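Local structure of KLLA0E08119p (Kluyveromyces lactis, 3VA7) at residues P505-M509 with N698-V702; V489-R495 with Y601-T607; F608-M613 with V992-S996; G484-Q490 with A529-N535; K661-I665 with W768-T774. The protein probably catalyses the biotin- and ATP-dependent carboxylation of urea to urea-1-carboxylate, this chain being the urea carboxylase part of a longer enzyme that also probably hydrolyses that product. All coordinates share one frame; numbering follows the deposited sequence.

Contact 1 of 5, residues P505-M509 with N698-V702. With BTI (5-(hexahydro-2-oxo-1H-thieno[3,4-D]imidazol-6-yl)pentanal), chain B.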
# COMPACT_ATOMS: atom_id res chain seq x y z
N PRO A 505 9.61 -11.01 2.06
CA PRO A 505 10.44 -10.46 1.01
C PRO A 505 9.62 -10.12 -0.23
O PRO A 505 9.98 -9.21 -0.96
CB PRO A 505 11.42 -11.61 0.70
CG PRO A 505 10.75 -12.80 1.18
CD PRO A 505 10.01 -12.39 2.38
N SER A 506 8.55 -10.86 -0.47
CA SER A 506 7.84 -10.71 -1.73
C SER A 506 8.82 -11.01 -2.87
O SER A 506 9.52 -11.95 -2.79
CB SER A 506 7.20 -9.31 -1.84
OG SER A 506 6.08 -9.27 -0.98
N GLY A 507 8.92 -10.21 -3.91
CA GLY A 507 9.74 -10.58 -5.02
C GLY A 507 9.12 -11.75 -5.76
O GLY A 507 8.01 -12.19 -5.41
N PRO A 508 9.85 -12.28 -6.76
CA PRO A 508 9.31 -13.35 -7.60
C PRO A 508 9.22 -14.63 -6.83
O PRO A 508 10.11 -15.02 -6.03
CB PRO A 508 10.37 -13.55 -8.66
CG PRO A 508 11.67 -13.11 -7.97
CD PRO A 508 11.28 -12.01 -7.01
N MET A 509 8.14 -15.32 -7.12
CA MET A 509 7.86 -16.61 -6.57
C MET A 509 8.77 -17.73 -7.14
O MET A 509 8.95 -18.76 -6.49
CB MET A 509 6.42 -16.86 -6.95
CG MET A 509 5.78 -17.91 -6.22
SD MET A 509 5.28 -17.35 -4.63
CE MET A 509 4.07 -18.69 -4.38
N ASN A 698 -1.45 -19.71 -3.23
CA ASN A 698 -1.09 -18.41 -3.82
C ASN A 698 0.25 -17.96 -3.25
O ASN A 698 0.93 -18.77 -2.61
CB ASN A 698 -2.16 -17.31 -3.68
CG ASN A 698 -2.44 -16.92 -2.24
OD1 ASN A 698 -1.98 -17.55 -1.29
ND2 ASN A 698 -3.22 -15.88 -2.07
N ARG A 699 0.61 -16.70 -3.43
CA ARG A 699 1.89 -16.26 -2.96
C ARG A 699 2.02 -16.32 -1.43
O ARG A 699 3.15 -16.29 -0.90
CB ARG A 699 2.21 -14.90 -3.51
CG ARG A 699 2.44 -14.89 -5.03
CD ARG A 699 2.46 -13.43 -5.56
NE ARG A 699 3.35 -12.60 -4.74
CZ ARG A 699 4.65 -12.37 -4.96
NH1 ARG A 699 5.27 -12.86 -6.05
NH2 ARG A 699 5.32 -11.59 -4.11
N PHE A 700 0.91 -16.50 -0.70
CA PHE A 700 1.08 -16.61 0.75
C PHE A 700 1.64 -17.98 1.05
O PHE A 700 2.26 -18.18 2.12
CB PHE A 700 -0.22 -16.40 1.60
CG PHE A 700 -1.06 -15.20 1.21
CD1 PHE A 700 -2.44 -15.28 1.25
CD2 PHE A 700 -0.48 -14.02 0.80
CE1 PHE A 700 -3.24 -14.20 0.92
CE2 PHE A 700 -1.29 -12.92 0.41
CZ PHE A 700 -2.65 -13.02 0.48
N GLY A 701 1.40 -18.94 0.15
CA GLY A 701 1.75 -20.31 0.41
C GLY A 701 0.95 -21.27 -0.43
O GLY A 701 -0.13 -20.95 -0.89
N VAL A 702 1.49 -22.46 -0.63
CA VAL A 702 0.96 -23.43 -1.54
C VAL A 702 0.46 -24.58 -0.74
O VAL A 702 1.21 -25.27 -0.10
CB VAL A 702 2.02 -23.81 -2.60
CG1 VAL A 702 1.63 -25.07 -3.38
CG2 VAL A 702 2.23 -22.58 -3.56
C11 BTI B . -2.41 -20.05 2.46
O11 BTI B . -3.52 -20.24 3.06
C10 BTI B . -1.03 -19.92 3.15
C9 BTI B . -1.19 -19.95 4.67
C8 BTI B . 0.09 -20.15 5.48
C7 BTI B . -0.11 -20.67 6.91
C2 BTI B . -1.14 -19.92 7.73
S1 BTI B . -0.75 -18.20 7.92
C6 BTI B . -1.69 -18.02 9.39
C5 BTI B . -1.78 -19.37 10.07
N3 BTI B . -0.75 -19.27 11.08
C3 BTI B . 0.26 -20.04 10.79
O3 BTI B . 1.31 -20.18 11.58
N2 BTI B . 0.09 -20.70 9.66
C4 BTI B . -1.25 -20.47 9.14

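Contact 2 of 5, residues V489-R495 with Y601-T607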
# COMPACT_ATOMS: atom_id res chain seq x y z
N VAL A 489 4.72 -5.91 -10.47
CA VAL A 489 6.10 -5.51 -10.43
C VAL A 489 6.76 -6.21 -9.27
O VAL A 489 6.24 -6.15 -8.18
CB VAL A 489 6.23 -4.06 -10.11
CG1 VAL A 489 7.74 -3.66 -10.02
CG2 VAL A 489 5.46 -3.25 -11.12
N GLN A 490 7.90 -6.85 -9.51
CA GLN A 490 8.66 -7.54 -8.44
C GLN A 490 10.12 -7.24 -8.62
O GLN A 490 10.50 -6.89 -9.76
CB GLN A 490 8.44 -9.05 -8.48
CG GLN A 490 7.02 -9.46 -8.25
CD GLN A 490 6.59 -9.19 -6.82
OE1 GLN A 490 5.40 -9.23 -6.52
NE2 GLN A 490 7.56 -8.89 -5.93
N ASP A 491 10.93 -7.38 -7.56
CA ASP A 491 12.39 -7.37 -7.69
C ASP A 491 13.09 -8.39 -6.80
O ASP A 491 12.44 -9.05 -6.00
CB ASP A 491 13.00 -5.96 -7.54
CG ASP A 491 12.83 -5.37 -6.13
OD1 ASP A 491 12.54 -6.12 -5.17
OD2 ASP A 491 13.00 -4.12 -5.98
N TYR A 492 14.42 -8.52 -6.93
CA TYR A 492 15.12 -9.65 -6.32
C TYR A 492 16.41 -9.20 -5.71
O TYR A 492 17.22 -8.58 -6.43
CB TYR A 492 15.47 -10.69 -7.37
CG TYR A 492 16.24 -11.80 -6.75
CD1 TYR A 492 15.57 -12.89 -6.18
CD2 TYR A 492 17.65 -11.75 -6.68
CE1 TYR A 492 16.26 -13.90 -5.56
CE2 TYR A 492 18.37 -12.78 -6.09
CZ TYR A 492 17.66 -13.83 -5.53
OH TYR A 492 18.33 -14.82 -4.92
N PRO A 493 16.69 -9.57 -4.43
CA PRO A 493 16.03 -10.57 -3.59
C PRO A 493 14.68 -10.18 -2.99
O PRO A 493 14.01 -11.03 -2.41
CB PRO A 493 17.04 -10.82 -2.47
CG PRO A 493 17.88 -9.55 -2.42
CD PRO A 493 17.82 -8.91 -3.71
N GLY A 494 14.26 -8.93 -3.16
CA GLY A 494 12.94 -8.51 -2.64
C GLY A 494 13.09 -7.65 -1.39
O GLY A 494 14.13 -6.98 -1.18
N ARG A 495 12.07 -7.67 -0.55
CA ARG A 495 12.00 -6.77 0.59
C ARG A 495 12.68 -7.50 1.70
O ARG A 495 12.01 -8.05 2.58
CB ARG A 495 10.53 -6.48 0.95
CG ARG A 495 10.30 -5.34 1.93
CD ARG A 495 8.93 -4.72 1.75
NE ARG A 495 8.89 -3.78 0.64
CZ ARG A 495 8.18 -3.98 -0.48
NH1 ARG A 495 7.44 -5.08 -0.63
NH2 ARG A 495 8.22 -3.08 -1.47
N TYR A 601 9.66 0.88 -1.40
CA TYR A 601 9.09 0.94 -0.07
C TYR A 601 9.90 -0.08 0.73
O TYR A 601 10.07 -1.25 0.34
CB TYR A 601 7.58 0.59 -0.09
CG TYR A 601 6.93 0.57 1.30
CD1 TYR A 601 6.62 1.74 1.96
CD2 TYR A 601 6.63 -0.65 1.94
CE1 TYR A 601 6.06 1.72 3.24
CE2 TYR A 601 6.05 -0.69 3.22
CZ TYR A 601 5.78 0.50 3.86
OH TYR A 601 5.22 0.50 5.10
N LEU A 602 10.41 0.38 1.87
CA LEU A 602 11.27 -0.46 2.71
C LEU A 602 12.41 -1.20 1.97
O LEU A 602 12.71 -2.36 2.25
CB LEU A 602 10.42 -1.43 3.53
CG LEU A 602 9.66 -0.82 4.70
CD1 LEU A 602 8.80 -1.90 5.28
CD2 LEU A 602 10.58 -0.17 5.80
N GLY A 603 13.04 -0.51 1.03
CA GLY A 603 14.24 -1.01 0.39
C GLY A 603 14.03 -1.69 -0.96
O GLY A 603 15.00 -2.03 -1.64
N SER A 604 12.78 -1.89 -1.34
CA SER A 604 12.46 -2.76 -2.48
C SER A 604 11.26 -2.24 -3.24
O SER A 604 10.32 -1.67 -2.67
CB SER A 604 12.13 -4.16 -2.01
OG SER A 604 11.53 -4.87 -3.07
N ARG A 605 11.31 -2.48 -4.54
CA ARG A 605 10.22 -2.16 -5.41
C ARG A 605 9.23 -3.31 -5.56
O ARG A 605 8.34 -3.23 -6.42
CB ARG A 605 10.76 -1.76 -6.77
CG ARG A 605 11.49 -0.46 -6.68
CD ARG A 605 12.10 -0.12 -7.99
NE ARG A 605 12.52 1.28 -8.01
CZ ARG A 605 13.72 1.74 -7.71
NH1 ARG A 605 14.68 0.93 -7.32
NH2 ARG A 605 13.93 3.07 -7.80
N SER A 606 9.35 -4.35 -4.74
CA SER A 606 8.46 -5.49 -4.86
C SER A 606 7.09 -5.17 -4.33
O SER A 606 6.95 -4.47 -3.30
CB SER A 606 8.99 -6.71 -4.14
OG SER A 606 10.03 -7.30 -4.86
N THR A 607 6.09 -5.73 -5.02
CA THR A 607 4.70 -5.62 -4.62
C THR A 607 4.31 -6.65 -3.55
O THR A 607 4.43 -7.86 -3.77
CB THR A 607 3.79 -5.86 -5.80
OG1 THR A 607 4.21 -5.08 -6.94
CG2 THR A 607 2.37 -5.54 -5.44
O HOH W 1 2.64 -4.07 -8.64

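Contact 3 of 5, residues F608-M613 with V992-S996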
# COMPACT_ATOMS: atom_id res chain seq x y z
N PHE A 608 3.82 -6.17 -2.40
CA PHE A 608 3.16 -7.04 -1.43
C PHE A 608 1.68 -6.69 -1.40
O PHE A 608 1.28 -5.77 -0.69
CB PHE A 608 3.74 -6.86 -0.04
CG PHE A 608 3.13 -7.76 1.00
CD1 PHE A 608 2.79 -9.08 0.71
CD2 PHE A 608 2.92 -7.31 2.28
CE1 PHE A 608 2.20 -9.90 1.70
CE2 PHE A 608 2.35 -8.13 3.27
CZ PHE A 608 1.97 -9.41 2.98
N ALA A 609 0.86 -7.41 -2.18
CA ALA A 609 -0.52 -6.97 -2.49
C ALA A 609 -1.35 -6.95 -1.22
O ALA A 609 -1.92 -5.92 -0.86
CB ALA A 609 -1.13 -7.84 -3.54
N MET A 610 -1.30 -8.04 -0.47
CA MET A 610 -1.94 -8.08 0.85
C MET A 610 -1.79 -6.81 1.67
O MET A 610 -2.76 -6.39 2.32
CB MET A 610 -1.46 -9.31 1.67
CG MET A 610 -2.48 -9.81 2.71
SD MET A 610 -1.64 -10.90 3.90
CE MET A 610 -1.58 -9.60 5.07
N GLY A 611 -0.59 -6.22 1.66
CA GLY A 611 -0.29 -5.02 2.45
C GLY A 611 -0.36 -3.70 1.66
O GLY A 611 0.03 -2.65 2.17
N ASN A 612 -0.87 -3.75 0.43
CA ASN A 612 -0.93 -2.57 -0.45
C ASN A 612 0.38 -1.82 -0.46
O ASN A 612 0.41 -0.60 -0.37
CB ASN A 612 -2.11 -1.66 -0.12
CG ASN A 612 -3.45 -2.37 -0.32
OD1 ASN A 612 -3.92 -2.50 -1.45
ND2 ASN A 612 -4.05 -2.86 0.76
N MET A 613 1.46 -2.59 -0.59
CA MET A 613 2.79 -2.11 -0.40
C MET A 613 3.65 -2.33 -1.66
O MET A 613 3.72 -3.44 -2.17
CB MET A 613 3.44 -2.93 0.71
CG MET A 613 3.29 -2.38 2.06
SD MET A 613 3.54 -3.66 3.31
CE MET A 613 5.33 -3.98 3.20
N VAL A 992 0.13 -12.55 12.46
CA VAL A 992 0.91 -12.97 11.30
C VAL A 992 0.85 -11.72 10.40
O VAL A 992 -0.20 -11.07 10.30
CB VAL A 992 0.24 -14.26 10.82
CG1 VAL A 992 -0.91 -14.05 9.87
CG2 VAL A 992 1.15 -15.34 10.51
N PHE A 993 2.01 -11.30 9.89
CA PHE A 993 2.17 -10.16 8.94
C PHE A 993 2.22 -8.83 9.57
O PHE A 993 1.56 -8.58 10.56
CB PHE A 993 1.11 -10.12 7.80
CG PHE A 993 1.05 -11.40 7.01
CD1 PHE A 993 0.09 -12.36 7.29
CD2 PHE A 993 2.04 -11.68 6.02
CE1 PHE A 993 0.08 -13.57 6.60
CE2 PHE A 993 2.04 -12.88 5.33
CZ PHE A 993 1.05 -13.83 5.60
N LEU A 994 2.94 -7.95 8.89
CA LEU A 994 3.12 -6.55 9.22
C LEU A 994 3.07 -6.24 10.73
O LEU A 994 2.21 -5.53 11.21
CB LEU A 994 2.18 -5.72 8.38
CG LEU A 994 2.10 -6.16 6.90
CD1 LEU A 994 1.02 -5.33 6.19
CD2 LEU A 994 3.39 -6.11 6.12
N GLY A 995 4.01 -6.79 11.47
CA GLY A 995 4.14 -6.47 12.88
C GLY A 995 2.99 -6.88 13.81
O GLY A 995 2.91 -6.40 14.97
N SER A 996 2.13 -7.76 13.28
CA SER A 996 1.12 -8.42 14.05
C SER A 996 1.74 -9.10 15.25
O SER A 996 2.58 -9.98 15.07
CB SER A 996 0.45 -9.49 13.22
OG SER A 996 -0.40 -8.92 12.26

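Contact 4 of 5, residues G484-Q490 with A529-N535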
# COMPACT_ATOMS: atom_id res chain seq x y z
N GLY A 484 -3.94 -9.32 -17.38
CA GLY A 484 -3.53 -10.67 -17.01
C GLY A 484 -4.13 -10.96 -15.67
O GLY A 484 -4.53 -10.03 -14.97
N ALA A 485 -4.20 -12.23 -15.28
CA ALA A 485 -4.83 -12.64 -14.04
C ALA A 485 -4.20 -12.09 -12.74
O ALA A 485 -4.91 -11.94 -11.72
CB ALA A 485 -4.88 -14.13 -13.98
N ASN A 486 -2.88 -11.85 -12.73
CA ASN A 486 -2.18 -11.42 -11.54
C ASN A 486 -0.78 -10.95 -11.83
O ASN A 486 0.22 -11.60 -11.47
CB ASN A 486 -2.13 -12.55 -10.50
CG ASN A 486 -2.49 -12.06 -9.10
OD1 ASN A 486 -1.63 -11.89 -8.24
ND2 ASN A 486 -3.77 -11.78 -8.89
N THR A 487 -0.69 -9.78 -12.43
CA THR A 487 0.57 -9.28 -12.92
C THR A 487 1.12 -8.22 -11.96
O THR A 487 0.44 -7.22 -11.73
CB THR A 487 0.34 -8.71 -14.35
OG1 THR A 487 -0.28 -9.75 -15.13
CG2 THR A 487 1.62 -8.27 -15.05
N SER A 488 2.32 -8.43 -11.41
CA SER A 488 2.93 -7.54 -10.41
C SER A 488 4.38 -7.18 -10.69
O SER A 488 5.18 -8.05 -11.08
CB SER A 488 2.89 -8.17 -9.01
OG SER A 488 3.45 -9.47 -8.98
N VAL A 489 4.72 -5.91 -10.47
CA VAL A 489 6.10 -5.51 -10.43
C VAL A 489 6.76 -6.21 -9.27
O VAL A 489 6.24 -6.15 -8.18
CB VAL A 489 6.23 -4.06 -10.11
CG1 VAL A 489 7.74 -3.66 -10.02
CG2 VAL A 489 5.46 -3.25 -11.12
N GLN A 490 7.90 -6.85 -9.51
CA GLN A 490 8.66 -7.54 -8.44
C GLN A 490 10.12 -7.24 -8.62
O GLN A 490 10.50 -6.89 -9.76
CB GLN A 490 8.44 -9.05 -8.48
CG GLN A 490 7.02 -9.46 -8.25
CD GLN A 490 6.59 -9.19 -6.82
OE1 GLN A 490 5.40 -9.23 -6.52
NE2 GLN A 490 7.56 -8.89 -5.93
N ALA A 529 10.85 -6.17 -12.71
CA ALA A 529 10.33 -6.92 -13.84
C ALA A 529 8.90 -7.29 -13.52
O ALA A 529 8.47 -7.07 -12.40
CB ALA A 529 11.19 -8.18 -14.03
N LEU A 530 8.15 -7.87 -14.46
CA LEU A 530 6.78 -8.32 -14.12
C LEU A 530 6.70 -9.82 -13.90
O LEU A 530 7.21 -10.61 -14.69
CB LEU A 530 5.75 -7.91 -15.17
CG LEU A 530 5.61 -6.41 -15.55
CD1 LEU A 530 4.68 -6.24 -16.74
CD2 LEU A 530 5.19 -5.55 -14.33
N GLU A 531 6.06 -10.21 -12.82
CA GLU A 531 5.69 -11.58 -12.61
C GLU A 531 4.31 -11.75 -13.19
O GLU A 531 3.35 -11.05 -12.75
CB GLU A 531 5.64 -11.92 -11.12
CG GLU A 531 5.06 -13.27 -10.83
CD GLU A 531 5.39 -13.72 -9.43
OE1 GLU A 531 4.47 -13.71 -8.57
OE2 GLU A 531 6.56 -14.07 -9.17
N ILE A 532 4.23 -12.65 -14.18
CA ILE A 532 2.95 -13.09 -14.74
C ILE A 532 2.53 -14.40 -14.13
O ILE A 532 3.28 -15.34 -14.13
CB ILE A 532 3.04 -13.23 -16.27
CG1 ILE A 532 2.87 -11.85 -16.90
CG2 ILE A 532 1.95 -14.14 -16.87
CD1 ILE A 532 4.05 -11.32 -17.58
N THR A 533 1.30 -14.46 -13.66
CA THR A 533 0.76 -15.66 -13.09
C THR A 533 -0.46 -16.16 -13.89
O THR A 533 -1.44 -15.43 -13.98
CB THR A 533 0.23 -15.40 -11.64
OG1 THR A 533 1.16 -14.59 -10.89
CG2 THR A 533 -0.15 -16.74 -10.91
N LEU A 534 -0.41 -17.41 -14.36
CA LEU A 534 -1.52 -18.10 -15.09
C LEU A 534 -1.88 -17.57 -16.51
O LEU A 534 -1.98 -18.36 -17.41
CB LEU A 534 -2.74 -18.32 -14.24
CG LEU A 534 -2.54 -19.37 -13.12
CD1 LEU A 534 -3.82 -19.43 -12.23
CD2 LEU A 534 -2.17 -20.76 -13.62
N ASN A 535 -2.04 -16.27 -16.70
CA ASN A 535 -2.04 -15.67 -18.04
C ASN A 535 -1.66 -14.20 -17.99
O ASN A 535 -1.95 -13.52 -17.00
CB ASN A 535 -3.40 -15.83 -18.74
CG ASN A 535 -4.54 -15.31 -17.92
OD1 ASN A 535 -5.12 -16.03 -17.09
ND2 ASN A 535 -4.89 -14.04 -18.16
O HOH W 2 -0.67 -12.38 -14.79
O HOH W 3 2.44 -11.75 -9.71

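Contact 5 of 5, residues K661-I665 with W768-T774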
# COMPACT_ATOMS: atom_id res chain seq x y z
N LYS A 661 3.09 -32.48 -14.70
CA LYS A 661 2.39 -32.07 -13.46
C LYS A 661 2.90 -32.88 -12.28
O LYS A 661 2.17 -33.24 -11.34
CB LYS A 661 0.85 -32.10 -13.62
CG LYS A 661 0.33 -31.08 -14.66
CD LYS A 661 -1.21 -31.09 -14.85
CE LYS A 661 -1.98 -30.33 -13.70
NZ LYS A 661 -2.00 -28.84 -13.90
N ASP A 662 4.19 -33.18 -12.33
CA ASP A 662 4.74 -34.01 -11.28
C ASP A 662 6.19 -33.62 -11.05
O ASP A 662 6.94 -33.41 -12.01
CB ASP A 662 4.56 -35.49 -11.61
CG ASP A 662 5.39 -36.38 -10.74
OD1 ASP A 662 4.95 -36.74 -9.58
OD2 ASP A 662 6.51 -36.68 -11.22
N TRP A 663 6.58 -33.52 -9.77
CA TRP A 663 7.82 -32.82 -9.45
C TRP A 663 8.49 -33.42 -8.27
O TRP A 663 7.80 -33.85 -7.33
CB TRP A 663 7.49 -31.42 -9.00
CG TRP A 663 6.76 -30.52 -9.91
CD1 TRP A 663 5.40 -30.46 -10.10
CD2 TRP A 663 7.34 -29.47 -10.68
NE1 TRP A 663 5.11 -29.42 -11.01
CE2 TRP A 663 6.29 -28.80 -11.36
CE3 TRP A 663 8.65 -29.00 -10.84
CZ2 TRP A 663 6.51 -27.70 -12.17
CZ3 TRP A 663 8.88 -27.90 -11.68
CH2 TRP A 663 7.81 -27.26 -12.33
N LYS A 664 9.83 -33.40 -8.27
CA LYS A 664 10.57 -33.79 -7.05
C LYS A 664 11.14 -32.51 -6.52
O LYS A 664 11.69 -31.70 -7.29
CB LYS A 664 11.72 -34.77 -7.30
CG LYS A 664 11.33 -36.12 -7.93
CD LYS A 664 10.25 -36.83 -7.19
CE LYS A 664 9.58 -37.89 -8.07
NZ LYS A 664 8.66 -38.75 -7.29
N ILE A 665 10.97 -32.30 -5.21
CA ILE A 665 11.32 -31.04 -4.61
C ILE A 665 12.23 -31.24 -3.43
O ILE A 665 11.82 -31.84 -2.42
CB ILE A 665 10.05 -30.22 -4.29
CG1 ILE A 665 9.29 -29.96 -5.61
CG2 ILE A 665 10.38 -28.91 -3.56
CD1 ILE A 665 8.31 -28.86 -5.57
N TRP A 768 11.99 -22.12 -6.36
CA TRP A 768 11.49 -21.80 -7.69
C TRP A 768 10.53 -22.83 -8.22
O TRP A 768 9.66 -22.50 -8.95
CB TRP A 768 12.61 -21.63 -8.70
CG TRP A 768 13.08 -22.94 -9.34
CD1 TRP A 768 14.11 -23.74 -8.91
CD2 TRP A 768 12.54 -23.58 -10.52
NE1 TRP A 768 14.24 -24.84 -9.75
CE2 TRP A 768 13.30 -24.77 -10.74
CE3 TRP A 768 11.50 -23.27 -11.40
CZ2 TRP A 768 13.06 -25.64 -11.82
CZ3 TRP A 768 11.23 -24.14 -12.46
CH2 TRP A 768 12.02 -25.31 -12.66
N LYS A 769 10.72 -24.09 -7.86
CA LYS A 769 9.80 -25.14 -8.27
C LYS A 769 8.43 -24.84 -7.73
O LYS A 769 7.42 -24.96 -8.47
CB LYS A 769 10.26 -26.54 -7.83
CG LYS A 769 11.35 -27.15 -8.73
CD LYS A 769 11.95 -28.41 -8.10
CE LYS A 769 13.13 -28.81 -8.92
NZ LYS A 769 14.08 -29.69 -8.19
N VAL A 770 8.40 -24.45 -6.45
CA VAL A 770 7.14 -24.18 -5.76
C VAL A 770 6.42 -23.01 -6.44
O VAL A 770 5.20 -23.02 -6.56
CB VAL A 770 7.36 -23.97 -4.25
CG1 VAL A 770 6.05 -23.74 -3.51
CG2 VAL A 770 8.04 -25.20 -3.69
N GLY A 771 7.17 -22.06 -6.96
CA GLY A 771 6.57 -21.03 -7.83
C GLY A 771 6.01 -21.46 -9.20
O GLY A 771 5.55 -20.62 -9.98
N GLN A 772 6.05 -22.74 -9.50
CA GLN A 772 5.57 -23.19 -10.80
C GLN A 772 4.51 -24.26 -10.64
O GLN A 772 3.93 -24.75 -11.64
CB GLN A 772 6.75 -23.65 -11.70
CG GLN A 772 7.69 -22.52 -12.19
CD GLN A 772 6.97 -21.50 -13.04
OE1 GLN A 772 5.83 -21.72 -13.41
NE2 GLN A 772 7.63 -20.36 -13.36
N LEU A 773 4.24 -24.61 -9.38
CA LEU A 773 3.14 -25.50 -9.05
C LEU A 773 1.75 -24.90 -9.44
O LEU A 773 1.57 -23.69 -9.45
CB LEU A 773 3.21 -25.90 -7.58
CG LEU A 773 4.46 -26.61 -7.01
CD1 LEU A 773 4.25 -26.95 -5.51
CD2 LEU A 773 4.82 -27.87 -7.81
N THR A 774 0.82 -25.75 -9.87
CA THR A 774 -0.54 -25.33 -10.24
C THR A 774 -1.38 -26.36 -9.55
O THR A 774 -0.88 -27.45 -9.27
CB THR A 774 -0.84 -25.34 -11.78
OG1 THR A 774 -0.45 -26.59 -12.34
CG2 THR A 774 -0.10 -24.22 -12.53

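Contact 1 of 5, residues P505-M509 with N698-V702
Arg699, carried on a type I beta turn from Asn698 to Gly701 in the carboxyltransferase domain, reaches the loop 505-509 and grips Gly507. The polar contact is end-on: Arg699 NH1 and NH2 both donate to Gly507 O, at 2.9 and 3.0 Å. That oxygen lies close to the guanidinium plane; NH2 meets it in the carbonyl plane, whereas NH1 is tilted 25° from it. Salt bridges from NE to Asp749 and from NH1 to Glu531 fix the group. An alanine here removes both donors, which would probably leave Gly507 O without these partners and Asp749 and Glu531 without their shared cation.

The apolar contact is Met509, sliding past Arg699 in the opposite direction. With CG anti to the backbone N (chi1 -164°) and a bend at chi2, Met509 SD comes 3.8 Å from Arg699 CG, and Met509 CE reaches Val702 CG2 at 4.4 Å. The turn, with an Asx turn at Asn698, borders the biotin pocket, where Gly701 CA lies 3.9 Å from C10 of the biotin group.

Contact 2 of 5, residues V489-R495 with Y601-T607
A type I' beta turn from Tyr601 to Ser604, with the loop that follows it in the carboxyltransferase domain, is bound through its backbone and hydroxyls to Asp491 and Arg495. Side-on, Arg495 NE donates to Tyr601 O at 2.8 Å (N-H...O 160°) and NH2 to the same oxygen at 3.2 Å; end-on, NH1 and NH2 share Ser606 O, with NH2 at 2.6 Å on a lone pair. Both oxygens lie close to the guanidinium plane, and NH2 adds a weak bond to Ser604 O. A chain with CG anti to the backbone N (chi1 -168°) and a bend at chi3 brings the group there. Ser604 OG lies over one face, Tyr601 CD2 over the opposite one.

Asp491 accepts three donors. OD1 takes Ser604 OG at 2.6 Å on its syn side and Ser606 OG at 2.8 Å from above the carboxylate plane; OD2 takes Arg605 N, also from above. Ser604 OG in turn accepts Ser606 N, an ST turn that gives this hydroxyl a backbone partner. On strand 488-490, Val489 O receives Thr607 N at 3.2 Å and, on a lone pair in the carbonyl plane, Thr607 OG1 at 2.6 Å.

Contact 3 of 5, residues F608-M613 with V992-S996
Met610 lays its sulfur over the ring of Phe993, SD standing 4.0 Å from the centroid and only 7° off the normal, which identifies a Met-aromatic contact. Its methyl adds an off-centre CH-pi contact, Met610 CE lying 3.7 Å from Phe993 CG. Phe608 crosses Phe993 at about a right angle, with CZ 3.8 Å from Phe993 CD2. Leu994 supplies the other apolar patch: its CD2 meets Phe608 CE2 at 3.6 Å, near the plane of the Phe608 ring, and lies 3.7 Å from Met613 SD, while its CD1 is turned to Gly611 CA.

The second shell is largely backbone. Gly611 N lies over one face of the Phe608 ring, toward its rim. Asn612 and Met613 both lie opposite Phe608, a G1 beta bulge in which Phe608 N bonds Met613 O at 2.7 Å. Across from them, a type I' turn is closed by Ser996 N to Phe993 O at 2.9 Å, and Asn1036 ND2 binds Leu994 O. These loops join subdomains A and B to C and D beside the carboxyltransferase site: Val992 lines the urea pocket, and the side chain of Phe993 comes within about 5 Å of the bound biotin group (nearest atoms).

Contact 4 of 5, residues G484-Q490 with A529-N535
Ala485 and Asn535 meet where two antiparallel strands, 488-490 and 529-533, run out into loops; strand 488-490 is an edge of its five-stranded sheet. Ala485 N donates to Asn535 O at 3.1 Å. At Asn486 a water bridges the two segments: it accepts from Asn486 N and Thr533 N and donates to Asn535 O and to Thr487 OG1, which also bonds Pro483 O. Thr487 rests CG2 on Leu530 CD1 at 4.0 Å.

Regular pairing begins at Ser488, hydrogen-bonded to Glu531 in both directions: Ser488 N to Glu531 O is 3.1 Å and Glu531 N to Ser488 O is 2.9 Å. Glu531, extended with CG anti to the backbone N (chi1 171°), sends its carboxylate on to Tyr589 and Arg699. Val489 and Leu530 form a non-hydrogen-bonded pair on the other face, CG2 of the valine 4.0 Å from CD2 of the leucine. Gln490 closes the register with Ala529: Gln490 N to Ala529 O is 3.0 Å, and Ala529 N reaches Gln490 O at 3.1 Å.

Contact 5 of 5, residues K661-I665 with W768-T774
Trp663 projects from strand 662-669 onto residues 768-774, and its indole is met in several places. Leu773 CD2 sits over the face of the five-membered ring, 3.6 Å from that ring's centroid and 17° off its normal, a CH-pi contact. Trp768 CH2 approaches Trp663 CZ3 at 4.2 Å near the plane of the Trp663 ring; Gln772 CB comes obliquely to within 3.8 Å of Trp663 CH2. Trp663 NE1 is hydrogen-bonded to Asp777, beyond the two segments. With an alanine in place of Trp663, Leu773 CD2 and Gln772 CB would probably face a gap and Asp777 would lose the NE1 donor.

Lys769 threads between Trp663 and Ile665. Its CG lies 3.9 Å from Trp663 CE3 and its CB 3.8 Å from Ile665 CD1; the chain, extended beyond CG, carries NZ to a weak bond with Lys664 O at 3.2 Å, while the stronger partner of NZ is Glu766. Ile665 CD1 also meets Val770 CG2 at 4.1 Å. Nearer the exposed end, Lys661 NZ donates to Thr774 OG1 at 3.1 Å. The whole is a short helical turn and its following loop packed by an aromatic-aliphatic core against a strand of the mixed sheet in carboxyltransferase subdomains A and B.

Contacts 1, 2 and 4 touch one another. Pro505 O of contact 1 lies 2.6 Å from Arg495 N of contact 2, a probable hydrogen bond, and Met509 N of contact 1 is 2.9 Å from Glu531 OE2 of contact 4. Val489 and Gln490 belong to both contact 2 and contact 4, so strand 488-490 pairs with 529-533 while also bonding the loop 601-607. Contact 2 packs on contact 3 through Tyr601 CE2 and Met613 CE. Contact 5 reaches contact 1 by Val702 and Leu773, but its centre is about 25 Å from that of contact 3. Contact 1 supplies Phe700 and Gly701 to the biotin pocket, while the Phe993 side chain of contact 3 is about 5 Å from the biotin group.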